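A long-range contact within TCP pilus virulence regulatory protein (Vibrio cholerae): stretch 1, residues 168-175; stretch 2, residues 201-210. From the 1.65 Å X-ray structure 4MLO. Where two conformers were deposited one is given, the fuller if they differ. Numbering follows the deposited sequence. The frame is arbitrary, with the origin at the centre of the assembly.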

# COMPACT_ATOMS: atom_id res chain seq x y z
N LEU A 168 -3.43 -17.52 -4.01
CA LEU A 168 -4.01 -17.88 -5.30
C LEU A 168 -4.95 -16.83 -5.87
O LEU A 168 -5.55 -17.07 -6.91
CB LEU A 168 -4.75 -19.22 -5.16
N ASP A 169 -5.11 -15.69 -5.21
CA ASP A 169 -6.07 -14.68 -5.63
C ASP A 169 -5.78 -14.22 -7.06
O ASP A 169 -4.62 -14.02 -7.43
CB ASP A 169 -5.97 -13.50 -4.67
CG ASP A 169 -6.95 -12.41 -4.98
OD1 ASP A 169 -8.11 -12.49 -4.54
OD2 ASP A 169 -6.55 -11.46 -5.69
N ALA A 170 -6.84 -14.02 -7.85
CA ALA A 170 -6.68 -13.66 -9.26
C ALA A 170 -6.08 -12.27 -9.43
O ALA A 170 -5.34 -12.04 -10.40
CB ALA A 170 -8.01 -13.71 -9.99
N MET A 171 -6.34 -11.34 -8.51
CA MET A 171 -5.72 -10.04 -8.65
C MET A 171 -4.22 -10.12 -8.46
O MET A 171 -3.46 -9.43 -9.15
CB MET A 171 -6.30 -9.03 -7.66
CG MET A 171 -5.76 -7.61 -7.84
SD MET A 171 -6.22 -6.83 -9.43
CE MET A 171 -5.36 -5.26 -9.25
N GLU A 172 -3.78 -10.95 -7.52
CA GLU A 172 -2.35 -11.15 -7.33
C GLU A 172 -1.74 -11.78 -8.58
O GLU A 172 -0.63 -11.42 -8.99
CB GLU A 172 -2.10 -11.99 -6.08
CG GLU A 172 -0.70 -12.56 -5.97
CD GLU A 172 0.38 -11.54 -5.74
OE1 GLU A 172 0.07 -10.39 -5.35
OE2 GLU A 172 1.56 -11.91 -5.95
N LYS A 173 -2.46 -12.71 -9.23
CA LYS A 173 -1.94 -13.29 -10.46
C LYS A 173 -1.77 -12.23 -11.54
O LYS A 173 -0.75 -12.20 -12.24
CB LYS A 173 -2.86 -14.41 -10.95
CG LYS A 173 -2.79 -15.68 -10.14
CD LYS A 173 -3.68 -16.74 -10.78
CE LYS A 173 -3.87 -17.94 -9.88
NZ LYS A 173 -2.57 -18.54 -9.49
N ILE A 174 -2.77 -11.37 -11.71
CA ILE A 174 -2.68 -10.30 -12.72
C ILE A 174 -1.54 -9.35 -12.39
O ILE A 174 -0.70 -9.05 -13.23
CB ILE A 174 -4.01 -9.54 -12.80
CG1 ILE A 174 -5.16 -10.46 -13.30
CG2 ILE A 174 -3.86 -8.27 -13.63
CD1 ILE A 174 -6.51 -9.80 -13.11
N SER A 175 -1.52 -8.84 -11.15
CA SER A 175 -0.50 -7.88 -10.75
C SER A 175 0.90 -8.45 -10.85
O SER A 175 1.83 -7.78 -11.29
CB SER A 175 -0.79 -7.41 -9.32
OG SER A 175 -2.12 -6.92 -9.23
N ILE A 201 -14.24 -14.06 -16.19
CA ILE A 201 -13.79 -14.31 -14.83
C ILE A 201 -12.84 -13.23 -14.34
O ILE A 201 -12.99 -12.70 -13.24
CB ILE A 201 -13.13 -15.71 -14.78
CG1 ILE A 201 -14.19 -16.77 -15.00
CG2 ILE A 201 -12.42 -15.94 -13.45
CD1 ILE A 201 -13.62 -18.16 -15.16
N LEU A 202 -11.85 -12.87 -15.16
CA LEU A 202 -10.81 -11.97 -14.68
C LEU A 202 -11.31 -10.54 -14.53
O LEU A 202 -10.74 -9.79 -13.72
CB LEU A 202 -9.61 -11.96 -15.63
CG LEU A 202 -8.81 -13.26 -15.63
CD1 LEU A 202 -7.68 -13.09 -16.58
CD2 LEU A 202 -8.32 -13.62 -14.23
N LYS A 203 -12.31 -10.14 -15.32
CA LYS A 203 -12.68 -8.72 -15.37
C LYS A 203 -13.22 -8.25 -14.04
O LYS A 203 -13.15 -7.05 -13.75
CB LYS A 203 -13.72 -8.46 -16.45
CG LYS A 203 -15.09 -9.10 -16.23
CD LYS A 203 -16.04 -8.94 -17.44
CE LYS A 203 -17.43 -9.47 -17.16
NZ LYS A 203 -18.28 -9.45 -18.41
N LYS A 204 -13.75 -9.16 -13.22
CA LYS A 204 -14.31 -8.71 -11.95
C LYS A 204 -13.22 -8.13 -11.06
O LYS A 204 -13.50 -7.28 -10.21
CB LYS A 204 -15.05 -9.85 -11.25
CG LYS A 204 -14.22 -10.88 -10.56
CD LYS A 204 -15.13 -11.80 -9.73
CE LYS A 204 -14.51 -13.16 -9.51
NZ LYS A 204 -14.39 -13.89 -10.81
N GLU A 205 -11.96 -8.54 -11.25
CA GLU A 205 -10.88 -7.99 -10.43
C GLU A 205 -10.72 -6.51 -10.67
O GLU A 205 -10.45 -5.74 -9.73
CB GLU A 205 -9.58 -8.70 -10.72
CG GLU A 205 -9.58 -10.22 -10.45
CD GLU A 205 -10.10 -10.60 -9.10
OE1 GLU A 205 -9.91 -9.82 -8.14
OE2 GLU A 205 -10.74 -11.69 -8.99
N LEU A 206 -10.89 -6.08 -11.91
CA LEU A 206 -10.79 -4.65 -12.23
C LEU A 206 -12.07 -3.92 -11.89
O LEU A 206 -12.05 -2.81 -11.33
CB LEU A 206 -10.45 -4.48 -13.71
CG LEU A 206 -8.95 -4.67 -14.04
CD1 LEU A 206 -8.52 -6.12 -13.94
CD2 LEU A 206 -8.59 -4.14 -15.40
N GLU A 207 -13.21 -4.52 -12.26
CA GLU A 207 -14.52 -3.90 -12.03
C GLU A 207 -14.73 -3.58 -10.56
O GLU A 207 -15.21 -2.49 -10.23
CB GLU A 207 -15.62 -4.83 -12.52
CG GLU A 207 -15.76 -4.87 -14.02
CD GLU A 207 -16.77 -5.91 -14.51
OE1 GLU A 207 -17.28 -6.70 -13.68
OE2 GLU A 207 -17.01 -5.93 -15.74
N SER A 208 -14.38 -4.51 -9.68
CA SER A 208 -14.61 -4.35 -8.25
C SER A 208 -13.68 -3.31 -7.65
O SER A 208 -13.97 -2.76 -6.59
CB SER A 208 -14.42 -5.68 -7.52
OG SER A 208 -13.04 -6.07 -7.50
N ARG A 209 -12.59 -3.00 -8.34
CA ARG A 209 -11.63 -1.98 -7.92
C ARG A 209 -11.82 -0.66 -8.67
O ARG A 209 -11.05 0.28 -8.46
CB ARG A 209 -10.22 -2.52 -8.12
CG ARG A 209 -9.88 -3.64 -7.14
CD ARG A 209 -8.52 -4.27 -7.36
NE ARG A 209 -8.20 -5.26 -6.32
CZ ARG A 209 -8.64 -6.51 -6.31
NH1 ARG A 209 -8.29 -7.35 -5.34
NH2 ARG A 209 -9.41 -6.94 -7.30
N GLY A 210 -12.83 -0.57 -9.53
CA GLY A 210 -13.19 0.69 -10.15
C GLY A 210 -12.24 1.20 -11.21
O GLY A 210 -12.15 2.41 -11.42
O HOH W 1 -9.23 -10.16 -5.38
O HOH W 2 -10.80 -13.15 -6.51

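Two helices that cross almost at right angles can share only a short patch, and a few side chains make most of the contact. Here helix 170-175 meets helix 201-207 at 87°, with the axes 9.7 Å apart at their closest and 357 Å² buried in all. No direct hydrogen bond joins the stretches; apolar packing, bridging water and the packing of M171 over the R209 guanidinium do the work. M171, I174, L202 and L206 are buried, which suits their apolar side chains, while D169, E205 and R209 remain partly exposed, where water can reach their charges.

The apolar part centres on I174. Its CA-to-CB bond points toward the second helix, and with chi1 m and chi2 t CD1 lies 4.0 Å from E205 CB, 4.3 Å from L206 CD1 and 4.4 Å from L202 CD2. Both leucines leave their backbone sideways, but their ends come nearer. A170 sets its CB 3.5 Å from E205 OE2 and 4.3 Å from L202 CD2.

Each stretch also has polar bonds of its own, and water links them. E205 curls through chi1 m and chi2 m, while R209 starts m and then runs t, t before turning at chi4, 81°. Its NH2 thereby reaches back one turn, donating to E205 O at 2.9 Å and forming a salt bridge with E205 OE1 at 3.0 Å. M171, with chi1 t, chi2 p and chi3 t, lays CG over one face of the guanidinium, 3.4 Å from R209 CZ.

D169, chi1 t, caps its helix, OD2 accepting weakly from M171 N at 2.8 Å and E172 N at 3.4 Å. Its OD2 remains 4.5 Å from R209 NH1, too far for a salt bridge. Water 1 spans the gap, donating to D169 OD1 (2.7 Å) and E205 OE1 (2.9 Å) and accepting from R209 NH1 (3.0 Å). The carboxylates of D169 and E205, with OD2 and OE1 4.5 Å apart, thereby share one solvent molecule, with the arginine's charge close by.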